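Local coordinates for chitinase A (Pteris ryukyuensis, PDB 4RL3), which probably hydrolyses the glycosidic bonds of chitin, acting through this catalytic domain of glycoside hydrolase family 18, at residues 6-9 / 14-17. Sequence-based numbering, arbitrary orientation.
Sequences EYIG and GVQF
I8, the last residue of strand 3-8, is the hub of this contact: its side chain touches V15, the backbone of Q16 and the ring of F17. Three of its carbons share the work, meeting V15, F17 and the backbone between them. CG1 of I8 lies 3.9 Å from CG1 of V15, the two side chains meeting at a slant. CG2 of I8 approaches CE1 of F17 to 3.9 Å, and here the side chains run at about a right angle, the methyl reaching the ring obliquely. CD1 of I8 extends to the peptide between these two side chains, 3.8 Å from O of Q16 and 3.9 Å from N of F17. An extended side chain explains this reach: CG1 stands anti to the backbone N (chi1 -177°) and chi2, 164°, carries CD1 onward to the loop. All these separations are van der Waals distances, so the link is apolar packing.

I8, V15 and F17 are buried, and the surrounding fold closes over them. A250 of helix 250-254 also covers I8, D251 and Y254 of that helix touch V15, and A62, V63 and I66 of helix 60-69 pack on F17, whose ring also meets that of F30. Q16 marks the solvent side: its CB projects away from the strand and, though the nearest of its side-chain atoms, stays 5.9 Å from CD1 of I8, while its backbone N is hydrogen-bonded to OD2 of D19.

The chain thus turns back after strand 3-8 and lays V15 and F17 against the strand's last side chain, before continuing into the parallel neighbour 27-36. Such a loop at the C-terminal end of a barrel strand is characteristic of the TIM-barrel fold of family 18 chitinases.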
loop_
_atom_site.group_PDB
_atom_site.type_symbol
_atom_site.label_atom_id
_atom_site.label_comp_id
_atom_site.label_asym_id
_atom_site.label_seq_id
_atom_site.Cartn_x
_atom_site.Cartn_y
_atom_site.Cartn_z
ATOM N N GLU A 6 7.425 1.668 0.019
ATOM C CA GLU A 6 7.386 2.880 0.831
ATOM C C GLU A 6 6.159 3.704 0.443
ATOM O O GLU A 6 6.096 4.241 -0.670
ATOM C CB GLU A 6 8.662 3.704 0.585
ATOM C CG GLU A 6 8.812 4.962 1.438
ATOM C CD GLU A 6 9.421 4.710 2.802
ATOM O OE1 GLU A 6 9.635 3.541 3.176
ATOM O OE2 GLU A 6 9.668 5.711 3.506
ATOM N N TYR A 7 5.191 3.821 1.351
ATOM C CA TYR A 7 4.092 4.771 1.149
ATOM C C TYR A 7 4.613 6.198 1.235
ATOM O O TYR A 7 5.518 6.490 2.035
ATOM C CB TYR A 7 2.967 4.573 2.173
ATOM C CG TYR A 7 2.101 3.349 1.941
ATOM C CD1 TYR A 7 2.493 2.085 2.394
ATOM C CD2 TYR A 7 0.886 3.451 1.277
ATOM C CE1 TYR A 7 1.702 0.976 2.192
ATOM C CE2 TYR A 7 0.080 2.337 1.078
ATOM C CZ TYR A 7 0.496 1.099 1.530
ATOM O OH TYR A 7 -0.276 -0.026 1.337
ATOM N N ILE A 8 4.063 7.083 0.402
ATOM C CA ILE A 8 4.492 8.475 0.383
ATOM C C ILE A 8 3.426 9.422 -0.161
ATOM O O ILE A 8 2.748 9.112 -1.140
ATOM C CB ILE A 8 5.793 8.619 -0.446
ATOM C CG1 ILE A 8 6.319 10.066 -0.443
ATOM C CG2 ILE A 8 5.607 8.128 -1.880
ATOM C CD1 ILE A 8 7.748 10.176 -0.897
ATOM N N GLY A 9 3.298 10.582 0.486
ATOM C CA GLY A 9 2.615 11.736 -0.101
ATOM C C GLY A 9 1.347 12.258 0.538
ATOM O O GLY A 9 0.866 13.303 0.129
ATOM N N GLY A 14 5.986 17.943 2.328
ATOM C CA GLY A 14 7.149 18.300 1.546
ATOM C C GLY A 14 8.101 17.170 1.250
ATOM O O GLY A 14 9.083 17.369 0.539
ATOM N N VAL A 15 7.835 15.979 1.768
ATOM C CA VAL A 15 8.720 14.853 1.502
ATOM C C VAL A 15 8.723 14.533 0.007
ATOM O O VAL A 15 7.713 14.674 -0.681
ATOM C CB VAL A 15 8.345 13.614 2.349
ATOM C CG1 VAL A 15 6.976 13.054 1.948
ATOM C CG2 VAL A 15 9.436 12.544 2.262
ATOM N N GLN A 16 9.885 14.120 -0.485
ATOM C CA GLN A 16 10.073 13.805 -1.889
ATOM C C GLN A 16 10.602 12.381 -2.017
ATOM O O GLN A 16 11.137 11.815 -1.052
ATOM C CB GLN A 16 11.049 14.806 -2.505
ATOM C CG GLN A 16 10.542 16.240 -2.419
ATOM C CD GLN A 16 11.494 17.237 -3.032
ATOM O OE1 GLN A 16 12.267 17.894 -2.317
ATOM N NE2 GLN A 16 11.473 17.345 -4.352
ATOM N N PHE A 17 10.427 11.793 -3.202
ATOM C CA PHE A 17 10.987 10.470 -3.499
ATOM C C PHE A 17 12.484 10.518 -3.199
ATOM O O PHE A 17 13.054 9.567 -2.676
ATOM C CB PHE A 17 10.823 10.073 -4.978
ATOM C CG PHE A 17 9.390 9.977 -5.477
ATOM C CD1 PHE A 17 8.470 9.156 -4.851
ATOM C CD2 PHE A 17 8.998 10.648 -6.626
ATOM C CE1 PHE A 17 7.169 9.038 -5.323
ATOM C CE2 PHE A 17 7.699 10.539 -7.118
ATOM C CZ PHE A 17 6.780 9.734 -6.455
#